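Local coordinates for protein IclR family transcriptional regulator (Brucella abortus, PDB 5WHM) that represses transcription as an IclR-type regulator, probably by binding DNA through its helix-turn-helix domain and sensing a small effector with its C-terminal domain, at residues L90-L95 with R145-T150; A118-A123 with M129-V134; G159-A164 with A220-H225. All coordinates share one frame; numbering follows the deposited sequence.

Contact 1 of 3, residues L90-L95 with R145-T150; sequences LGYAML and RQIGST
Tyr92 points the phenol end of its ring at Ile147, and this pair carries nearly all of the contact. CG lies anti to the backbone N (chi1 178°), which sends the ring out from helix 92-95 and across a wide backbone gap: the CA atoms of Tyr92 and Gly148 are 8.7 Å apart. Ile147 O sits at the ring edge, in the ring plane, 3.3 Å from Tyr92 OH. The same OH lies 3.7 Å from Ile147 CB and 4.0 Å from Ile147 CG2. The two side chains cross at about a right angle. Only 99 Å² is buried in all, so the close part is small.

The remainder is looser. Gln146 is exposed, makes no contact with segment 90-95 and packs on Tyr92 of the second subunit. The loop keeps its own shape: a type II turn runs from Gln146 to Ser149, and Gln146 O accepts from both Ser149 N and Ser149 OG, the latter at 2.6 Å. Gly91 holds the N-cap position, and its O accepts from Leu95 N.

The second subunit packs here too, its Leu88 on Tyr92 and its Ile147 on Ala93. Within the chain, Gly148 and Ser149 bond through their backbones to Tyr131 of strand 128-135, and the loop then enters strand 150-152.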
loop_
_atom_site.group_PDB
_atom_site.type_symbol
_atom_site.label_atom_id
_atom_site.label_comp_id
_atom_site.label_asym_id
_atom_site.label_seq_id
_atom_site.Cartn_x
_atom_site.Cartn_y
_atom_site.Cartn_z
ATOM N N LEU C 90 -1.984 7.147 2.103
ATOM C CA LEU C 90 -2.481 7.552 0.792
ATOM C C LEU C 90 -3.516 6.583 0.223
ATOM O O LEU C 90 -4.129 6.886 -0.815
ATOM C CB LEU C 90 -1.308 7.674 -0.182
ATOM C CG LEU C 90 -0.187 8.644 0.262
ATOM C CD1 LEU C 90 1.017 8.548 -0.701
ATOM C CD2 LEU C 90 -0.706 10.057 0.347
ATOM N N GLY C 91 -3.712 5.427 0.847
ATOM C CA GLY C 91 -4.817 4.556 0.467
ATOM C C GLY C 91 -4.496 3.081 0.281
ATOM O O GLY C 91 -5.324 2.366 -0.299
ATOM N N TYR C 92 -3.348 2.596 0.779
ATOM C CA TYR C 92 -2.976 1.193 0.539
ATOM C C TYR C 92 -4.074 0.205 0.976
ATOM O O TYR C 92 -4.446 -0.700 0.209
ATOM C CB TYR C 92 -1.652 0.873 1.251
ATOM C CG TYR C 92 -1.222 -0.572 1.101
ATOM C CD1 TYR C 92 -0.465 -0.981 0.002
ATOM C CD2 TYR C 92 -1.578 -1.528 2.051
ATOM C CE1 TYR C 92 -0.058 -2.312 -0.156
ATOM C CE2 TYR C 92 -1.194 -2.861 1.896
ATOM C CZ TYR C 92 -0.456 -3.239 0.774
ATOM O OH TYR C 92 -0.063 -4.530 0.669
ATOM N N ALA C 93 -4.587 0.340 2.218
ATOM C CA ALA C 93 -5.565 -0.641 2.721
ATOM C C ALA C 93 -6.866 -0.655 1.905
ATOM O O ALA C 93 -7.441 -1.716 1.638
ATOM C CB ALA C 93 -5.859 -0.368 4.194
HETATM N N MSE C 94 -7.373 0.505 1.537
HETATM C CA MSE C 94 -8.569 0.540 0.709
HETATM C C MSE C 94 -8.355 -0.158 -0.641
HETATM O O MSE C 94 -9.216 -0.885 -1.103
HETATM C CB MSE C 94 -8.992 1.988 0.458
HETATM C CG MSE C 94 -9.467 2.688 1.699
HETATM SE SE MSE C 94 -9.592 4.609 1.295
HETATM C CE MSE C 94 -10.625 4.538 -0.293
ATOM N N LEU C 95 -7.192 0.050 -1.262
ATOM C CA LEU C 95 -6.955 -0.581 -2.563
ATOM C C LEU C 95 -6.688 -2.080 -2.432
ATOM O O LEU C 95 -6.852 -2.817 -3.406
ATOM C CB LEU C 95 -5.780 0.100 -3.269
ATOM C CG LEU C 95 -6.244 1.488 -3.776
ATOM C CD1 LEU C 95 -5.073 2.357 -4.013
ATOM C CD2 LEU C 95 -7.037 1.340 -5.076
ATOM N N ARG C 145 3.103 -14.229 -4.155
ATOM C CA ARG C 145 3.439 -12.869 -4.570
ATOM C C ARG C 145 2.561 -11.880 -3.803
ATOM O O ARG C 145 1.416 -12.174 -3.448
ATOM C CB ARG C 145 3.287 -12.694 -6.084
ATOM C CG ARG C 145 4.349 -13.496 -6.879
ATOM C CD ARG C 145 4.507 -13.055 -8.321
ATOM N NE ARG C 145 4.910 -11.660 -8.456
ATOM C CZ ARG C 145 6.169 -11.224 -8.399
ATOM N NH1 ARG C 145 7.170 -12.078 -8.198
ATOM N NH2 ARG C 145 6.423 -9.920 -8.541
ATOM N N GLN C 146 3.108 -10.719 -3.514
ATOM C CA GLN C 146 2.459 -9.876 -2.528
ATOM C C GLN C 146 1.520 -8.848 -3.184
ATOM O O GLN C 146 1.634 -8.511 -4.361
ATOM C CB GLN C 146 3.517 -9.164 -1.680
ATOM C CG GLN C 146 4.446 -10.093 -0.930
ATOM C CD GLN C 146 3.725 -10.775 0.211
ATOM O OE1 GLN C 146 3.253 -10.102 1.126
ATOM N NE2 GLN C 146 3.608 -12.107 0.154
ATOM N N ILE C 147 0.603 -8.327 -2.370
ATOM C CA ILE C 147 -0.348 -7.309 -2.801
ATOM C C ILE C 147 0.432 -6.037 -3.121
ATOM O O ILE C 147 1.101 -5.477 -2.247
ATOM C CB ILE C 147 -1.385 -7.051 -1.690
ATOM C CG1 ILE C 147 -2.034 -8.367 -1.255
ATOM C CG2 ILE C 147 -2.440 -6.034 -2.126
ATOM C CD1 ILE C 147 -2.774 -9.042 -2.358
ATOM N N GLY C 148 0.322 -5.549 -4.354
ATOM C CA GLY C 148 1.086 -4.387 -4.763
ATOM C C GLY C 148 2.444 -4.685 -5.372
ATOM O O GLY C 148 3.099 -3.753 -5.833
ATOM N N SER C 149 2.901 -5.946 -5.367
ATOM C CA SER C 149 4.074 -6.316 -6.144
ATOM C C SER C 149 3.743 -6.183 -7.624
ATOM O O SER C 149 2.573 -6.191 -8.019
ATOM C CB SER C 149 4.511 -7.762 -5.857
ATOM O OG SER C 149 3.482 -8.670 -6.225
ATOM N N THR C 150 4.783 -6.101 -8.452
ATOM C CA THR C 150 4.589 -5.841 -9.866
ATOM C C THR C 150 5.286 -6.896 -10.723
ATOM O O THR C 150 6.209 -7.579 -10.278
ATOM C CB THR C 150 5.110 -4.467 -10.265
ATOM O OG1 THR C 150 6.508 -4.406 -9.973
ATOM C CG2 THR C 150 4.363 -3.331 -9.490
#

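Contact 2 of 3, residues A118-A123 with M129-V134; sequences AVAMAA and MVYLDV
Met121 faces two residues, Leu132 and Asp133, across a classic beta bulge in the hairpin of strands 118-125 and 128-135. The backbone bonds show the shift. Met121 N donates to Asp133 O at 2.8 Å. Met121 O takes two donors, Leu132 N at 2.7 Å and, only weakly, Asp133 N at 3.3 Å. Beyond the bulge, Ala123 and Val130 form a hydrogen-bonded pair, with Val130 N to Ala123 O at 2.8 Å.

One aromatic contact stands out. Ala120 CB sits over a face of the Tyr131 ring, 3.7 Å from its centroid, as a CH-pi contact offset toward the rim. Ala122 CB touches Tyr131 CD1 at 3.9 Å, obliquely to the ring.

Apolar packing fills in the rest. Met121 bends at chi3 (65°) and brings CE to 3.8 Å from Leu132 CB. Met129 folds back twice, which lays its CE 3.6 Å from Ala123 C.

The buried polar ends find partners outside the two segments. Tyr131 OH bonds to Asn234 of strand 229-238. Asp133 makes salt bridges through OD1 to Arg101 and through OD2 to Arg145 of the second subunit, so it links the hairpin to helix 101-115 and to that subunit. Strand 118-125 has strand 229-238 on its other side, strand 150-152 flanks strand 128-135, and helix 101-115 packs on Val119.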
loop_
_atom_site.group_PDB
_atom_site.type_symbol
_atom_site.label_atom_id
_atom_site.label_comp_id
_atom_site.label_asym_id
_atom_site.label_seq_id
_atom_site.Cartn_x
_atom_site.Cartn_y
_atom_site.Cartn_z
ATOM N N ALA C 118 -1.258 -20.675 -8.002
ATOM C CA ALA C 118 -1.715 -19.342 -7.609
ATOM C C ALA C 118 -2.558 -18.668 -8.700
ATOM O O ALA C 118 -2.220 -18.707 -9.890
ATOM C CB ALA C 118 -0.514 -18.465 -7.260
ATOM N N VAL C 119 -3.661 -18.046 -8.287
ATOM C CA VAL C 119 -4.528 -17.259 -9.163
ATOM C C VAL C 119 -4.494 -15.820 -8.652
ATOM O O VAL C 119 -4.624 -15.592 -7.440
ATOM C CB VAL C 119 -5.964 -17.813 -9.189
ATOM C CG1 VAL C 119 -6.897 -16.971 -10.032
ATOM C CG2 VAL C 119 -5.949 -19.306 -9.719
ATOM N N ALA C 120 -4.282 -14.864 -9.564
ATOM C CA ALA C 120 -4.099 -13.467 -9.172
ATOM C C ALA C 120 -4.989 -12.568 -10.018
ATOM O O ALA C 120 -5.437 -12.938 -11.117
ATOM C CB ALA C 120 -2.622 -13.014 -9.288
HETATM N N MSE C 121 -5.236 -11.378 -9.478
HETATM C CA MSE C 121 -5.922 -10.312 -10.169
HETATM C C MSE C 121 -4.993 -9.070 -10.193
HETATM O O MSE C 121 -4.432 -8.718 -9.165
HETATM C CB MSE C 121 -7.247 -9.986 -9.486
HETATM C CG MSE C 121 -8.014 -8.855 -10.136
HETATM SE SE MSE C 121 -9.683 -8.477 -9.172
HETATM C CE MSE C 121 -9.000 -7.851 -7.419
ATOM N N ALA C 122 -4.817 -8.469 -11.374
ATOM C CA ALA C 122 -3.813 -7.428 -11.585
ATOM C C ALA C 122 -4.393 -6.316 -12.448
ATOM O O ALA C 122 -5.358 -6.525 -13.186
ATOM C CB ALA C 122 -2.547 -7.989 -12.259
ATOM N N ALA C 123 -3.785 -5.123 -12.355
ATOM C CA ALA C 123 -4.084 -4.024 -13.269
ATOM C C ALA C 123 -2.789 -3.259 -13.553
ATOM O O ALA C 123 -1.809 -3.346 -12.803
ATOM C CB ALA C 123 -5.155 -3.075 -12.694
HETATM N N MSE C 129 2.460 -4.490 -14.322
HETATM C CA MSE C 129 1.198 -5.022 -13.804
HETATM C C MSE C 129 1.323 -5.094 -12.293
HETATM O O MSE C 129 2.331 -5.566 -11.783
HETATM C CB MSE C 129 0.901 -6.421 -14.399
HETATM C CG MSE C 129 0.707 -6.435 -15.935
HETATM SE SE MSE C 129 -0.634 -5.154 -16.584
HETATM C CE MSE C 129 -2.214 -5.984 -15.814
ATOM N N VAL C 130 0.325 -4.581 -11.571
ATOM C CA VAL C 130 0.318 -4.544 -10.114
ATOM C C VAL C 130 -0.691 -5.579 -9.622
ATOM O O VAL C 130 -1.867 -5.517 -9.983
ATOM C CB VAL C 130 -0.071 -3.139 -9.603
ATOM C CG1 VAL C 130 0.010 -3.083 -8.082
ATOM C CG2 VAL C 130 0.827 -2.067 -10.260
ATOM N N TYR C 131 -0.257 -6.467 -8.740
ATOM C CA TYR C 131 -1.163 -7.468 -8.159
ATOM C C TYR C 131 -2.118 -6.825 -7.133
ATOM O O TYR C 131 -1.668 -6.269 -6.123
ATOM C CB TYR C 131 -0.328 -8.549 -7.491
ATOM C CG TYR C 131 0.066 -9.714 -8.398
ATOM C CD1 TYR C 131 -0.069 -9.644 -9.778
ATOM C CD2 TYR C 131 0.503 -10.895 -7.847
ATOM C CE1 TYR C 131 0.269 -10.732 -10.589
ATOM C CE2 TYR C 131 0.834 -11.971 -8.631
ATOM C CZ TYR C 131 0.728 -11.888 -9.998
ATOM O OH TYR C 131 1.065 -13.006 -10.737
ATOM N N LEU C 132 -3.428 -6.934 -7.370
ATOM C CA LEU C 132 -4.450 -6.449 -6.442
ATOM C C LEU C 132 -4.909 -7.523 -5.469
ATOM O O LEU C 132 -5.341 -7.204 -4.343
ATOM C CB LEU C 132 -5.668 -5.945 -7.226
ATOM C CG LEU C 132 -5.323 -5.079 -8.443
ATOM C CD1 LEU C 132 -6.565 -4.735 -9.297
ATOM C CD2 LEU C 132 -4.638 -3.807 -7.933
ATOM N N ASP C 133 -4.821 -8.786 -5.881
ATOM C CA ASP C 133 -5.260 -9.897 -5.060
ATOM C C ASP C 133 -4.586 -11.153 -5.605
ATOM O O ASP C 133 -4.278 -11.236 -6.804
ATOM C CB ASP C 133 -6.796 -10.052 -5.025
ATOM C CG ASP C 133 -7.261 -10.794 -3.769
ATOM O OD1 ASP C 133 -8.468 -11.031 -3.591
ATOM O OD2 ASP C 133 -6.402 -11.131 -2.919
ATOM N N VAL C 134 -4.277 -12.073 -4.701
ATOM C CA VAL C 134 -3.614 -13.337 -5.008
ATOM C C VAL C 134 -4.222 -14.384 -4.094
ATOM O O VAL C 134 -4.331 -14.168 -2.881
ATOM C CB VAL C 134 -2.087 -13.320 -4.773
ATOM C CG1 VAL C 134 -1.464 -14.647 -5.260
ATOM C CG2 VAL C 134 -1.428 -12.156 -5.420
#

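Contact 3 of 3, residues G159-A164 with A220-H225; sequences GRACLA and AVPLVH
Extended backbone torsions at Ala220 (psi 151°) and Pro222 (psi 162°) put every second residue of the strand on the helix side, so that both face Ala161. This is helix-on-sheet packing in the GAF-like C-terminal domain of an IclR regulator. Helix 157-165 lies over strand 216-225, and the local axes run 39° apart and approach to 7.2 Å. Such a short separation fits the small residues at the interface.

The methyls of Ala161 and Ala220 touch, CB to CB, at 3.9 Å, with that of Ala220 met from its flank. Val221, between the two helix-facing residues, points away and packs on helix 244-265. Ala161 therefore touches residues on both sides of Val221. Its CB is 3.9 Å from Pro222 CD, and its CB also comes within 4.3 Å of Val221 N. No hydrogen bond crosses between the two segments, so they are joined by van der Waals contact alone. The buried area is modest, 151 Å².

Neighbours close the site: Val232 of strand 229-238 touches both Ala161 and Ala220, and Phe200 of helix 186-203 packs on Pro222 and on Ala164. A bound acetic acid about 5 Å from the Ala220 side chain probably came from the crystallisation liquor, but may mark a pocket, consistent with effector binding in this family. At the other end of the contact, the proline ring rests against the helix backbone, with Pro222 CB 3.5 Å from Ala161 O.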
loop_
_atom_site.group_PDB
_atom_site.type_symbol
_atom_site.label_atom_id
_atom_site.label_comp_id
_atom_site.label_asym_id
_atom_site.label_seq_id
_atom_site.Cartn_x
_atom_site.Cartn_y
_atom_site.Cartn_z
ATOM N N GLY C 159 0.719 -9.084 -18.302
ATOM C CA GLY C 159 0.989 -7.914 -19.139
ATOM C C GLY C 159 0.533 -8.091 -20.575
ATOM O O GLY C 159 0.036 -7.149 -21.204
ATOM N N ARG C 160 0.725 -9.295 -21.126
ATOM C CA ARG C 160 0.327 -9.579 -22.499
ATOM C C ARG C 160 -1.183 -9.492 -22.666
ATOM O O ARG C 160 -1.684 -8.899 -23.629
ATOM C CB ARG C 160 0.835 -10.970 -22.899
ATOM C CG ARG C 160 2.347 -10.984 -23.116
ATOM C CD ARG C 160 2.956 -12.359 -23.053
ATOM N NE ARG C 160 4.348 -12.337 -23.489
ATOM C CZ ARG C 160 5.087 -13.424 -23.693
ATOM N NH1 ARG C 160 4.566 -14.636 -23.492
ATOM N NH2 ARG C 160 6.341 -13.296 -24.099
ATOM N N ALA C 161 -1.925 -10.087 -21.735
ATOM C CA ALA C 161 -3.377 -10.023 -21.801
ATOM C C ALA C 161 -3.848 -8.587 -21.667
ATOM O O ALA C 161 -4.818 -8.183 -22.312
ATOM C CB ALA C 161 -3.992 -10.883 -20.684
ATOM N N CYS C 162 -3.174 -7.804 -20.819
ATOM C CA CYS C 162 -3.531 -6.394 -20.684
ATOM C C CYS C 162 -3.320 -5.676 -22.008
ATOM O O CYS C 162 -4.196 -4.936 -22.473
ATOM C CB CYS C 162 -2.698 -5.750 -19.588
ATOM S SG CYS C 162 -3.147 -4.000 -19.269
ATOM N N LEU C 163 -2.165 -5.916 -22.648
ATOM C CA LEU C 163 -1.886 -5.263 -23.928
ATOM C C LEU C 163 -2.876 -5.692 -24.995
ATOM O O LEU C 163 -3.243 -4.880 -25.855
ATOM C CB LEU C 163 -0.462 -5.559 -24.385
ATOM C CG LEU C 163 0.629 -4.770 -23.657
ATOM C CD1 LEU C 163 2.005 -5.397 -23.893
ATOM C CD2 LEU C 163 0.628 -3.275 -24.041
ATOM N N ALA C 164 -3.333 -6.951 -24.944
ATOM C CA ALA C 164 -4.206 -7.477 -25.988
ATOM C C ALA C 164 -5.616 -6.915 -25.891
ATOM O O ALA C 164 -6.311 -6.849 -26.905
ATOM C CB ALA C 164 -4.263 -9.008 -25.911
ATOM N N ALA C 220 -3.184 -16.031 -18.813
ATOM C CA ALA C 220 -3.922 -14.880 -18.288
ATOM C C ALA C 220 -5.063 -14.519 -19.222
ATOM O O ALA C 220 -4.998 -14.758 -20.443
ATOM C CB ALA C 220 -3.012 -13.644 -18.089
ATOM N N VAL C 221 -6.115 -13.956 -18.635
ATOM C CA VAL C 221 -7.329 -13.582 -19.365
ATOM C C VAL C 221 -7.749 -12.195 -18.899
ATOM O O VAL C 221 -7.910 -11.983 -17.683
ATOM C CB VAL C 221 -8.468 -14.584 -19.129
ATOM C CG1 VAL C 221 -9.784 -14.054 -19.690
ATOM C CG2 VAL C 221 -8.131 -15.955 -19.750
ATOM N N PRO C 222 -7.943 -11.231 -19.793
ATOM C CA PRO C 222 -8.303 -9.879 -19.354
ATOM C C PRO C 222 -9.815 -9.711 -19.239
ATOM O O PRO C 222 -10.604 -10.486 -19.779
ATOM C CB PRO C 222 -7.733 -8.999 -20.474
ATOM C CG PRO C 222 -7.954 -9.877 -21.738
ATOM C CD PRO C 222 -7.818 -11.322 -21.263
ATOM N N LEU C 223 -10.213 -8.682 -18.502
ATOM C CA LEU C 223 -11.619 -8.319 -18.377
ATOM C C LEU C 223 -11.726 -6.800 -18.435
ATOM O O LEU C 223 -11.083 -6.110 -17.643
ATOM C CB LEU C 223 -12.189 -8.844 -17.057
ATOM C CG LEU C 223 -13.527 -8.270 -16.607
ATOM C CD1 LEU C 223 -14.612 -8.747 -17.561
ATOM C CD2 LEU C 223 -13.805 -8.712 -15.201
ATOM N N VAL C 224 -12.529 -6.277 -19.352
ATOM C CA VAL C 224 -12.728 -4.838 -19.460
ATOM C C VAL C 224 -13.844 -4.445 -18.501
ATOM O O VAL C 224 -14.977 -4.906 -18.644
ATOM C CB VAL C 224 -13.062 -4.419 -20.901
ATOM C CG1 VAL C 224 -13.368 -2.927 -20.947
ATOM C CG2 VAL C 224 -11.908 -4.743 -21.844
ATOM N N HIS C 225 -13.526 -3.613 -17.505
ATOM C CA HIS C 225 -14.493 -3.209 -16.488
ATOM C C HIS C 225 -14.708 -1.703 -16.559
ATOM O O HIS C 225 -13.742 -0.939 -16.644
ATOM C CB HIS C 225 -14.032 -3.621 -15.087
ATOM C CG HIS C 225 -15.121 -3.589 -14.060
ATOM N ND1 HIS C 225 -16.353 -3.011 -14.295
ATOM C CD2 HIS C 225 -15.173 -4.080 -12.800
ATOM C CE1 HIS C 225 -17.107 -3.129 -13.215
ATOM N NE2 HIS C 225 -16.413 -3.771 -12.292
#

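Overall arrangement
All three contacts lie in the C-terminal domain. Contact 2 is nested along the chain inside the loop closed by contact 1, and contact 3 follows both. The centres of contacts 1 and 2 are about 10 Å apart, and they touch where the 145-150 loop runs beside strand 128-135. Contacts 2 and 3 have their centres about 12 Å apart. They share the six-stranded sheet and meet where Met129 packs on Gly159 and Cys162. Contacts 1 and 3 do not touch; their centres are about 19 Å apart. The sheet thus links a dimer-facing part of the domain, where contacts 1 and 2 reach the second subunit, to the helix-covered region of contact 3. The bound acetic acid lies beside both contacts 2 and 3.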